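3-deoxy-D-manno-octulosonate 8-phosphate phosphatase KdsC (PDB 1K1E) hydrolyses 3-deoxy-D-manno-octulosonate 8-phosphate to KDO and inorganic phosphate, a magnesium-dependent step of lipopolysaccharide biosynthesis carried out by a homotetramer of the HAD superfamily. Local coordinates at residues Pro113-Cys118 / Lys132-His137; Ala55-Arg60 / Phe89-Gln94; Thr120-Ala125 / Asp153-Ala158; Gly22-His25 / Gly30-Ile33. One frame throughout, in Å; residues are numbered along the deposited sequence.

Interaction 1 (Pro113-Cys118 / Lys132-His137); sequences PAFAAC and KNAVDH. With HG (mercury (II) ion), chain N.
Ala114 O is gripped twice at the end of helix 112-117, by the backbone N of Cys118 at 3.1 Å and by a mercury ion at 2.9 Å, and the next residue, Phe115, reaches across to Val135 and Ala134. The helix belongs to the Rossmann-like alpha/beta core of a HAD phosphatase, and Lys132-His137 is the loop that leads from helix 129-132 into the last strand of the parallel sheet. One methyl carries most of the contact. Val135 CG1 stands over the middle of the Phe115 ring, 3.5 Å from its centroid and only 11° off the ring normal, a CH-pi contact so well centred that all six ring carbons lie at similar distances from it. The first torsion of Val135 (chi1 -59°) turns CG1 to the side of its own backbone N and opposite its carbonyl carbon, the position from which it can sit on the ring. Ala134 CB adds a looser touch, 4.2 Å from Phe115 CD1. Ser121 of strand 120-123 packs against both Phe115 and Val135, joining the contact to the sheet. The side chain of Phe115 also comes within about 7 Å of those of Asp14 and Asp107, two of the cobalt ligands, without being a ligand itself. Just past the helix end, Cys118 SG completes the hold on the mercury at 2.3 Å, together with Cys88 SG.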
loop_
_atom_site.group_PDB
_atom_site.type_symbol
_atom_site.label_atom_id
_atom_site.label_comp_id
_atom_site.label_asym_id
_atom_site.label_seq_id
_atom_site.Cartn_x
_atom_site.Cartn_y
_atom_site.Cartn_z
ATOM N N PRO A 113 24.376 -12.772 6.868
ATOM C CA PRO A 113 25.157 -14.013 6.748
ATOM C C PRO A 113 24.813 -14.731 5.427
ATOM O O PRO A 113 25.649 -15.446 4.880
ATOM C CB PRO A 113 24.725 -14.849 7.964
ATOM C CG PRO A 113 24.176 -13.825 8.936
ATOM C CD PRO A 113 23.465 -12.817 8.020
ATOM N N ALA A 114 23.602 -14.506 4.921
ATOM C CA ALA A 114 23.161 -15.074 3.662
ATOM C C ALA A 114 23.886 -14.496 2.457
ATOM O O ALA A 114 24.244 -15.232 1.516
ATOM C CB ALA A 114 21.621 -14.913 3.490
ATOM N N PHE A 115 24.136 -13.188 2.494
ATOM C CA PHE A 115 24.860 -12.549 1.413
ATOM C C PHE A 115 26.261 -13.145 1.363
ATOM O O PHE A 115 26.765 -13.418 0.300
ATOM C CB PHE A 115 25.017 -11.027 1.660
ATOM C CG PHE A 115 23.709 -10.280 1.769
ATOM C CD1 PHE A 115 23.596 -9.140 2.592
ATOM C CD2 PHE A 115 22.605 -10.658 1.025
ATOM C CE1 PHE A 115 22.402 -8.395 2.669
ATOM C CE2 PHE A 115 21.421 -9.918 1.096
ATOM C CZ PHE A 115 21.319 -8.783 1.924
ATOM N N ALA A 116 26.859 -13.309 2.553
ATOM C CA ALA A 116 28.228 -13.809 2.702
ATOM C C ALA A 116 28.368 -15.257 2.233
ATOM O O ALA A 116 29.365 -15.634 1.651
ATOM C CB ALA A 116 28.667 -13.685 4.149
ATOM N N ALA A 117 27.349 -16.055 2.471
ATOM C CA ALA A 117 27.405 -17.450 2.068
ATOM C C ALA A 117 27.194 -17.594 0.557
ATOM O O ALA A 117 27.777 -18.534 -0.052
ATOM C CB ALA A 117 26.407 -18.196 2.787
ATOM N N CYS A 118 26.421 -16.685 -0.072
ATOM C CA CYS A 118 26.218 -16.787 -1.549
ATOM C C CYS A 118 27.328 -16.111 -2.357
ATOM O O CYS A 118 28.030 -15.258 -1.865
ATOM C CB CYS A 118 24.887 -16.171 -1.986
ATOM S SG CYS A 118 23.429 -17.225 -1.830
ATOM N N LYS A 132 22.669 -2.544 2.224
ATOM C CA LYS A 132 23.047 -2.125 0.873
ATOM C C LYS A 132 24.540 -2.169 0.675
ATOM O O LYS A 132 25.028 -2.560 -0.403
ATOM C CB LYS A 132 22.549 -0.686 0.613
ATOM C CG LYS A 132 21.065 -0.690 0.328
ATOM C CD LYS A 132 20.655 0.761 -0.061
ATOM C CE LYS A 132 19.282 0.852 -0.600
ATOM N NZ LYS A 132 18.920 2.293 -0.919
ATOM N N ASN A 133 25.285 -1.771 1.713
ATOM C CA ASN A 133 26.760 -1.752 1.586
ATOM C C ASN A 133 27.359 -3.145 1.505
ATOM O O ASN A 133 28.445 -3.368 0.963
ATOM C CB ASN A 133 27.373 -1.043 2.779
ATOM C CG ASN A 133 28.787 -0.502 2.457
ATOM O OD1 ASN A 133 29.756 -0.723 3.194
ATOM N ND2 ASN A 133 28.892 0.123 1.357
ATOM N N ALA A 134 26.606 -4.096 2.016
ATOM C CA ALA A 134 27.084 -5.463 2.047
ATOM C C ALA A 134 26.885 -6.319 0.789
ATOM O O ALA A 134 27.558 -7.346 0.608
ATOM C CB ALA A 134 26.441 -6.188 3.287
ATOM N N VAL A 135 25.965 -5.946 -0.072
ATOM C CA VAL A 135 25.664 -6.809 -1.235
ATOM C C VAL A 135 26.452 -6.384 -2.464
ATOM O O VAL A 135 27.087 -5.318 -2.472
ATOM C CB VAL A 135 24.201 -6.684 -1.620
ATOM C CG1 VAL A 135 23.274 -7.078 -0.459
ATOM C CG2 VAL A 135 23.930 -5.214 -2.024
ATOM N N ASP A 136 26.389 -7.195 -3.511
ATOM C CA ASP A 136 27.071 -6.904 -4.765
ATOM C C ASP A 136 26.308 -5.898 -5.589
ATOM O O ASP A 136 26.901 -5.039 -6.252
ATOM C CB ASP A 136 27.258 -8.189 -5.569
ATOM C CG ASP A 136 28.199 -9.148 -4.883
ATOM O OD1 ASP A 136 27.856 -10.356 -4.682
ATOM O OD2 ASP A 136 29.279 -8.669 -4.496
ATOM N N HIS A 137 24.985 -5.971 -5.518
ATOM C CA HIS A 137 24.187 -5.107 -6.339
ATOM C C HIS A 137 22.973 -4.563 -5.603
ATOM O O HIS A 137 22.142 -5.322 -5.099
ATOM C CB HIS A 137 23.738 -5.916 -7.574
ATOM C CG HIS A 137 24.805 -6.811 -8.167
ATOM N ND1 HIS A 137 25.800 -6.346 -9.008
ATOM C CD2 HIS A 137 24.967 -8.161 -8.117
ATOM C CE1 HIS A 137 26.518 -7.367 -9.457
ATOM N NE2 HIS A 137 26.031 -8.478 -8.934
HETATM HG HG HG N . 23.006 -17.577 0.364
#

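Interaction 2 (Ala55-Arg60 / Phe89-Gln94); sequences AVLSGR and FDLMKQ. With SO4 (sulfate ion), chain O.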
loop_
_atom_site.group_PDB
_atom_site.type_symbol
_atom_site.label_atom_id
_atom_site.label_comp_id
_atom_site.label_asym_id
_atom_site.label_seq_id
_atom_site.Cartn_x
_atom_site.Cartn_y
_atom_site.Cartn_z
ATOM N N ALA A 55 14.801 -20.852 -4.716
ATOM C CA ALA A 55 14.489 -21.326 -3.362
ATOM C C ALA A 55 14.041 -20.128 -2.504
ATOM O O ALA A 55 14.421 -18.974 -2.790
ATOM C CB ALA A 55 15.706 -21.990 -2.710
ATOM N N VAL A 56 13.217 -20.431 -1.497
ATOM C CA VAL A 56 12.708 -19.426 -0.564
ATOM C C VAL A 56 13.302 -19.740 0.805
ATOM O O VAL A 56 13.342 -20.892 1.221
ATOM C CB VAL A 56 11.161 -19.523 -0.517
ATOM C CG1 VAL A 56 10.583 -18.699 0.673
ATOM C CG2 VAL A 56 10.605 -19.104 -1.883
ATOM N N LEU A 57 13.728 -18.699 1.522
ATOM C CA LEU A 57 14.333 -18.858 2.832
ATOM C C LEU A 57 13.591 -17.846 3.707
ATOM O O LEU A 57 13.559 -16.685 3.374
ATOM C CB LEU A 57 15.808 -18.488 2.730
ATOM C CG LEU A 57 16.871 -19.226 3.540
ATOM C CD1 LEU A 57 18.022 -18.291 3.694
ATOM C CD2 LEU A 57 16.392 -19.664 4.923
ATOM N N SER A 58 12.960 -18.278 4.780
ATOM C CA SER A 58 12.268 -17.317 5.634
ATOM C C SER A 58 12.410 -17.788 7.068
ATOM O O SER A 58 12.411 -18.998 7.318
ATOM C CB SER A 58 10.769 -17.264 5.285
ATOM O OG SER A 58 10.102 -16.413 6.184
ATOM N N GLY A 59 12.554 -16.844 7.997
ATOM C CA GLY A 59 12.635 -17.200 9.401
ATOM C C GLY A 59 11.249 -17.537 9.960
ATOM O O GLY A 59 11.097 -17.895 11.140
ATOM N N ARG A 60 10.229 -17.475 9.110
ATOM C CA ARG A 60 8.858 -17.726 9.529
ATOM C C ARG A 60 8.286 -18.813 8.628
ATOM O O ARG A 60 8.722 -18.983 7.502
ATOM C CB ARG A 60 8.019 -16.412 9.399
ATOM C CG ARG A 60 8.379 -15.299 10.432
ATOM C CD ARG A 60 7.668 -13.928 10.182
ATOM N NE ARG A 60 6.255 -13.957 10.587
ATOM C CZ ARG A 60 5.803 -13.606 11.801
ATOM N NH1 ARG A 60 6.679 -13.182 12.731
ATOM N NH2 ARG A 60 4.492 -13.698 12.105
ATOM N N PHE A 89 23.679 -22.989 2.618
ATOM C CA PHE A 89 24.399 -24.146 2.085
ATOM C C PHE A 89 23.550 -25.389 1.896
ATOM O O PHE A 89 23.791 -26.188 0.953
ATOM C CB PHE A 89 25.591 -24.386 2.975
ATOM C CG PHE A 89 26.528 -23.196 3.007
ATOM C CD1 PHE A 89 27.212 -22.819 1.859
ATOM C CD2 PHE A 89 26.741 -22.479 4.180
ATOM C CE1 PHE A 89 28.114 -21.742 1.882
ATOM C CE2 PHE A 89 27.637 -21.406 4.202
ATOM C CZ PHE A 89 28.324 -21.044 3.062
ATOM N N ASP A 90 22.564 -25.535 2.779
ATOM C CA ASP A 90 21.656 -26.680 2.716
ATOM C C ASP A 90 20.851 -26.594 1.450
ATOM O O ASP A 90 20.659 -27.606 0.776
ATOM C CB ASP A 90 20.738 -26.707 3.920
ATOM C CG ASP A 90 21.442 -27.109 5.200
ATOM O OD1 ASP A 90 20.832 -26.912 6.316
ATOM O OD2 ASP A 90 22.578 -27.621 5.067
ATOM N N LEU A 91 20.377 -25.384 1.119
ATOM C CA LEU A 91 19.567 -25.231 -0.103
ATOM C C LEU A 91 20.449 -25.422 -1.325
ATOM O O LEU A 91 20.032 -25.973 -2.357
ATOM C CB LEU A 91 18.898 -23.838 -0.110
ATOM C CG LEU A 91 17.752 -23.679 0.888
ATOM C CD1 LEU A 91 17.332 -22.157 0.957
ATOM C CD2 LEU A 91 16.508 -24.572 0.424
ATOM N N MET A 92 21.687 -24.979 -1.243
ATOM C CA MET A 92 22.572 -25.143 -2.399
ATOM C C MET A 92 22.768 -26.632 -2.643
ATOM O O MET A 92 22.686 -27.079 -3.780
ATOM C CB MET A 92 23.952 -24.536 -2.152
ATOM C CG MET A 92 23.882 -22.970 -2.108
ATOM S SD MET A 92 25.370 -22.329 -1.337
ATOM C CE MET A 92 25.162 -20.579 -1.324
ATOM N N LYS A 93 23.037 -27.356 -1.550
ATOM C CA LYS A 93 23.263 -28.788 -1.684
ATOM C C LYS A 93 22.005 -29.433 -2.286
ATOM O O LYS A 93 22.114 -30.343 -3.141
ATOM C CB LYS A 93 23.612 -29.401 -0.319
ATOM C CG LYS A 93 24.372 -30.719 -0.391
ATOM N N GLN A 94 20.818 -28.959 -1.892
ATOM C CA GLN A 94 19.597 -29.553 -2.462
ATOM C C GLN A 94 19.517 -29.221 -3.921
ATOM O O GLN A 94 19.039 -30.048 -4.738
ATOM C CB GLN A 94 18.322 -29.082 -1.745
ATOM C CG GLN A 94 18.033 -29.742 -0.394
ATOM C CD GLN A 94 16.847 -29.139 0.274
ATOM O OE1 GLN A 94 16.947 -28.621 1.413
ATOM N NE2 GLN A 94 15.694 -29.175 -0.409
HETATM S S SO4 O . 13.511 -13.308 8.321
HETATM O O1 SO4 O . 14.805 -12.821 7.835
HETATM O O2 SO4 O . 12.654 -12.108 8.552
HETATM O O3 SO4 O . 13.660 -14.036 9.570
HETATM O O4 SO4 O . 13.008 -14.202 7.247
#
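Leu91 projects from helix 84-95 onto strand 53-58 and fits its two methyls against Ala55 and Leu57. CD1 of Leu91 does the most, lying 3.9 Å from Leu57 CG and 4.0 Å from Ala55 CB, while Leu91 CD2 flanks the same Ala55 CB at 4.1 Å. Segment 89-94 runs nearly antiparallel to strand 55-58 (162°), the two axes 10.0 Å apart at closest approach, as when a helix covers one face of a HAD-type alpha/beta sheet. Phe10 and Ile12 of the neighbouring strand 10-14 line the same leucine side chain, and Ala87 and Lys84, from the same helix, meet Leu57.

Past Leu57 the strand leaves the apolar layer and enters polar surroundings. Gly59 N gives a nearly straight hydrogen bond (170°) to O4 of a sulfate ion, 2.8 Å away, and Lys84 NZ holds the same ion. Ser58 OG, swung opposite its own backbone N (chi1 175°), accepts from Arg60 N at 3.1 Å and closes an ST turn that shapes the chain around Gly59. Arg60, a substrate-binding residue by similarity, meets Glu31 in a salt bridge. The methyl packing involves no directional bond, whereas Gly59 N and Ser58 OG make directed ones at the strand end; the sulfate held there, probably from the crystallisation liquor, is consistent with a place where a phosphate could sit.

Interaction 3 (Thr120-Ala125 / Asp153-Ala158); sequences TSFAVA and DMILQA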
loop_
_atom_site.group_PDB
_atom_site.type_symbol
_atom_site.label_atom_id
_atom_site.label_comp_id
_atom_site.label_asym_id
_atom_site.label_seq_id
_atom_site.Cartn_x
_atom_site.Cartn_y
_atom_site.Cartn_z
ATOM N N THR A 120 26.793 -14.244 -5.107
ATOM C CA THR A 120 26.311 -12.936 -5.578
ATOM C C THR A 120 25.164 -12.548 -4.660
ATOM O O THR A 120 24.405 -13.424 -4.229
ATOM C CB THR A 120 25.742 -13.083 -7.024
ATOM O OG1 THR A 120 26.801 -13.524 -7.890
ATOM C CG2 THR A 120 25.157 -11.797 -7.542
ATOM N N SER A 121 25.030 -11.263 -4.361
ATOM C CA SER A 121 23.956 -10.831 -3.472
ATOM C C SER A 121 23.361 -9.514 -3.963
ATOM O O SER A 121 24.067 -8.649 -4.471
ATOM C CB SER A 121 24.521 -10.630 -2.061
ATOM O OG SER A 121 25.657 -9.776 -2.117
ATOM N N PHE A 122 22.064 -9.364 -3.710
ATOM C CA PHE A 122 21.271 -8.216 -4.080
ATOM C C PHE A 122 20.483 -7.705 -2.901
ATOM O O PHE A 122 19.996 -8.496 -2.093
ATOM C CB PHE A 122 20.219 -8.626 -5.098
ATOM C CG PHE A 122 20.803 -9.055 -6.439
ATOM C CD1 PHE A 122 21.271 -10.356 -6.614
ATOM C CD2 PHE A 122 20.839 -8.186 -7.513
ATOM C CE1 PHE A 122 21.762 -10.781 -7.820
ATOM C CE2 PHE A 122 21.340 -8.622 -8.774
ATOM C CZ PHE A 122 21.804 -9.929 -8.916
ATOM N N ALA A 123 20.344 -6.383 -2.819
ATOM C CA ALA A 123 19.520 -5.817 -1.750
ATOM C C ALA A 123 18.437 -5.032 -2.428
ATOM O O ALA A 123 18.699 -4.381 -3.458
ATOM C CB ALA A 123 20.375 -4.873 -0.830
ATOM N N VAL A 124 17.231 -5.095 -1.871
ATOM C CA VAL A 124 16.100 -4.290 -2.359
ATOM C C VAL A 124 16.374 -2.826 -2.059
ATOM O O VAL A 124 17.166 -2.488 -1.155
ATOM C CB VAL A 124 14.742 -4.732 -1.715
ATOM C CG1 VAL A 124 14.438 -6.161 -2.141
ATOM C CG2 VAL A 124 14.807 -4.645 -0.167
ATOM N N ALA A 125 15.737 -1.964 -2.835
ATOM C CA ALA A 125 15.986 -0.509 -2.698
ATOM C C ALA A 125 15.744 0.135 -1.345
ATOM O O ALA A 125 16.296 1.203 -1.053
ATOM C CB ALA A 125 15.187 0.220 -3.739
ATOM N N ASP A 153 15.337 -10.420 -14.182
ATOM C CA ASP A 153 15.518 -9.871 -15.517
ATOM C C ASP A 153 17.020 -9.658 -15.755
ATOM O O ASP A 153 17.516 -9.951 -16.836
ATOM C CB ASP A 153 14.862 -8.494 -15.658
ATOM C CG ASP A 153 13.364 -8.549 -15.865
ATOM O OD1 ASP A 153 12.806 -7.445 -15.830
ATOM O OD2 ASP A 153 12.748 -9.612 -16.096
ATOM N N MET A 154 17.716 -9.118 -14.749
ATOM C CA MET A 154 19.161 -8.830 -14.894
ATOM C C MET A 154 19.943 -10.106 -15.124
ATOM O O MET A 154 20.835 -10.162 -16.008
ATOM C CB MET A 154 19.732 -8.189 -13.611
ATOM C CG MET A 154 19.327 -6.770 -13.362
ATOM S SD MET A 154 20.215 -6.141 -11.899
ATOM C CE MET A 154 21.817 -6.715 -12.254
ATOM N N ILE A 155 19.641 -11.113 -14.305
ATOM C CA ILE A 155 20.344 -12.387 -14.466
ATOM C C ILE A 155 20.080 -12.990 -15.860
ATOM O O ILE A 155 21.004 -13.396 -16.552
ATOM C CB ILE A 155 19.917 -13.397 -13.355
ATOM C CG1 ILE A 155 20.311 -12.825 -11.985
ATOM C CG2 ILE A 155 20.588 -14.781 -13.628
ATOM C CD1 ILE A 155 19.813 -13.620 -10.764
ATOM N N LEU A 156 18.814 -13.091 -16.243
ATOM C CA LEU A 156 18.486 -13.642 -17.553
ATOM C C LEU A 156 19.088 -12.853 -18.704
ATOM O O LEU A 156 19.524 -13.425 -19.730
ATOM C CB LEU A 156 16.972 -13.737 -17.740
ATOM C CG LEU A 156 16.316 -14.782 -16.827
ATOM C CD1 LEU A 156 14.819 -14.619 -16.789
ATOM C CD2 LEU A 156 16.683 -16.183 -17.321
ATOM N N GLN A 157 19.114 -11.533 -18.571
ATOM C CA GLN A 157 19.712 -10.786 -19.648
ATOM C C GLN A 157 21.192 -11.098 -19.730
ATOM O O GLN A 157 21.727 -11.213 -20.809
ATOM C CB GLN A 157 19.531 -9.315 -19.410
ATOM C CG GLN A 157 20.224 -8.482 -20.446
ATOM C CD GLN A 157 19.477 -7.227 -20.583
ATOM O OE1 GLN A 157 18.343 -7.218 -21.116
ATOM N NE2 GLN A 157 20.044 -6.145 -20.055
ATOM N N ALA A 158 21.855 -11.216 -18.583
ATOM C CA ALA A 158 23.286 -11.527 -18.561
ATOM C C ALA A 158 23.565 -12.857 -19.248
ATOM O O ALA A 158 24.605 -12.987 -19.884
ATOM C CB ALA A 158 23.817 -11.554 -17.131
#
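Phe122 and Met154 meet where helix 147-158 covers strand 120-123, an inner strand of the parallel sheet of the HAD fold. The backbones stay well apart, with 11.0 Å between Phe122 CA and Met154 CA, and the gap is spanned by side chains alone. On the closer side, the end of Met154 comes up to one corner of the ring: CE lies near the ring plane, 4.0 Å from Phe122 CE2, and SD is 4.1 Å from the same carbon. The sulfur is 5.5 Å from the ring centroid and 78° off the ring normal, an edge-on Met-aromatic contact. A bend in the methionine chain (chi3 45°) folds the terminal methyl back to that edge, where an extended end would carry it elsewhere.

The other half of the contact is looser and lies deeper in the protein. Ile155, whose CB points aside, brings CG1 obliquely near the ring. Ala103, Ile105 and Met151 also pack on Phe122, and the His137 ring meets it, so the phenyl group is buried, while Met154 remains partly open to solvent. Farther out, the preceding residue Asp153 turns to polar partners, Arg149 in a salt bridge and the hydroxyl of Tyr130 of a third subunit. At the inner side the approach of Ile155 CG1 to Phe122 CZ is no closer than 4.5 Å.

Interaction 4 (Gly22-His25 / Gly30-Ile33); sequences GQLH and GEAI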
loop_
_atom_site.group_PDB
_atom_site.type_symbol
_atom_site.label_atom_id
_atom_site.label_comp_id
_atom_site.label_asym_id
_atom_site.label_seq_id
_atom_site.Cartn_x
_atom_site.Cartn_y
_atom_site.Cartn_z
ATOM N N GLY A 22 7.329 -5.870 3.234
ATOM C CA GLY A 22 7.719 -5.871 4.647
ATOM C C GLY A 22 6.593 -5.827 5.659
ATOM O O GLY A 22 6.831 -5.998 6.853
ATOM N N GLN A 23 5.377 -5.591 5.193
ATOM C CA GLN A 23 4.286 -5.520 6.137
ATOM C C GLN A 23 3.884 -6.935 6.568
ATOM O O GLN A 23 4.003 -7.885 5.811
ATOM C CB GLN A 23 3.091 -4.784 5.522
ATOM C CG GLN A 23 3.357 -3.311 5.094
ATOM C CD GLN A 23 2.109 -2.604 4.551
ATOM O OE1 GLN A 23 1.106 -2.396 5.287
ATOM N NE2 GLN A 23 2.148 -2.229 3.259
ATOM N N LEU A 24 3.505 -7.080 7.836
ATOM C CA LEU A 24 2.960 -8.336 8.343
ATOM C C LEU A 24 1.492 -7.964 8.608
ATOM O O LEU A 24 1.191 -7.129 9.486
ATOM C CB LEU A 24 3.687 -8.700 9.634
ATOM C CG LEU A 24 5.215 -8.820 9.509
ATOM C CD1 LEU A 24 5.829 -9.059 10.959
ATOM C CD2 LEU A 24 5.539 -10.034 8.592
ATOM N N HIS A 25 0.569 -8.514 7.792
ATOM C CA HIS A 25 -0.838 -8.171 7.937
ATOM C C HIS A 25 -1.447 -9.099 8.939
ATOM O O HIS A 25 -1.715 -10.286 8.670
ATOM C CB HIS A 25 -1.555 -8.279 6.606
ATOM C CG HIS A 25 -0.917 -7.458 5.537
ATOM N ND1 HIS A 25 -0.877 -6.073 5.574
ATOM C CD2 HIS A 25 -0.261 -7.834 4.410
ATOM C CE1 HIS A 25 -0.228 -5.634 4.503
ATOM N NE2 HIS A 25 0.152 -6.681 3.781
ATOM N N GLY A 30 -2.515 -13.786 14.360
ATOM C CA GLY A 30 -1.221 -13.765 13.682
ATOM C C GLY A 30 -1.341 -13.208 12.264
ATOM O O GLY A 30 -2.263 -12.463 11.957
ATOM N N GLU A 31 -0.413 -13.579 11.397
ATOM C CA GLU A 31 -0.487 -13.123 10.007
ATOM C C GLU A 31 -1.727 -13.692 9.382
ATOM O O GLU A 31 -1.999 -14.878 9.497
ATOM C CB GLU A 31 0.716 -13.613 9.206
ATOM C CG GLU A 31 2.011 -12.955 9.579
ATOM C CD GLU A 31 3.088 -13.315 8.551
ATOM O OE1 GLU A 31 3.071 -12.745 7.441
ATOM O OE2 GLU A 31 3.916 -14.198 8.851
ATOM N N ALA A 32 -2.452 -12.865 8.658
ATOM C CA ALA A 32 -3.689 -13.323 8.053
ATOM C C ALA A 32 -3.648 -13.260 6.563
ATOM O O ALA A 32 -4.387 -13.961 5.902
ATOM C CB ALA A 32 -4.846 -12.495 8.563
ATOM N N ILE A 33 -2.788 -12.406 6.037
ATOM C CA ILE A 33 -2.633 -12.183 4.610
ATOM C C ILE A 33 -1.147 -11.926 4.404
ATOM O O ILE A 33 -0.481 -11.324 5.281
ATOM C CB ILE A 33 -3.387 -10.874 4.161
ATOM C CG1 ILE A 33 -4.904 -11.079 4.170
ATOM C CG2 ILE A 33 -2.970 -10.450 2.709
ATOM C CD1 ILE A 33 -5.605 -9.764 4.142
HETATM O O HOH W 1 1.749 -10.621 6.414
#
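His25 and Ala32 join the two arms of a beta hairpin, strands 23-27 and 30-37, through a bond from Ala32 N to His25 O of 2.7 Å that is nearly straight at the hydrogen (167°). The imidazole is turned opposite its own carbonyl carbon (chi1 -55°), which lays the CD2 side of the ring beside Ile33. Ile33 O lies at the edge of that ring, near its plane, 3.6 Å from His25 CD2 and 3.5 Å from His25 CB. Ile33 CB and CG2 pack loosely on the same histidine. His25 ND1, on the side of the ring across from CD2, bonds to Ser35 OG of a second subunit, so the rotation of the ring is set from outside the hairpin as well.

Glu31 keeps an extended chain (chi2 -169°) that carries its carboxylate back across the hairpin to Leu24, whose CD2 comes 3.8 Å from Glu31 OE1. The charge itself is met by Lys34 at OE1. Leu24 and His25 also pair in an antiparallel ladder with a strand of the second subunit, extending the small sheet across the interface of the tetramer. Between the arms one water ties three groups together: it accepts from His25 N at 2.8 Å and donates to Glu31 OE1 at 2.7 Å and to Ile33 O at 2.6 Å.

Interactions 2 and 3 are buried helix-on-sheet contacts on opposite sides of the chain's centre, both reaching the parallel sheet, one through aliphatic methyls and the other through an aromatic edge. Interaction 1 is only partly buried and shares its surroundings with both: Ser121 O of interaction 3 probably accepts from Asp136 N and His137 N, and Ala117 packs against Phe89 of interaction 2. Interaction 4 lies farthest from the centre of the chain, in a hairpin built into the subunit interface, and is mainly polar and water-mediated. It touches the others only through the Glu31-Arg60 ion pair of interaction 2.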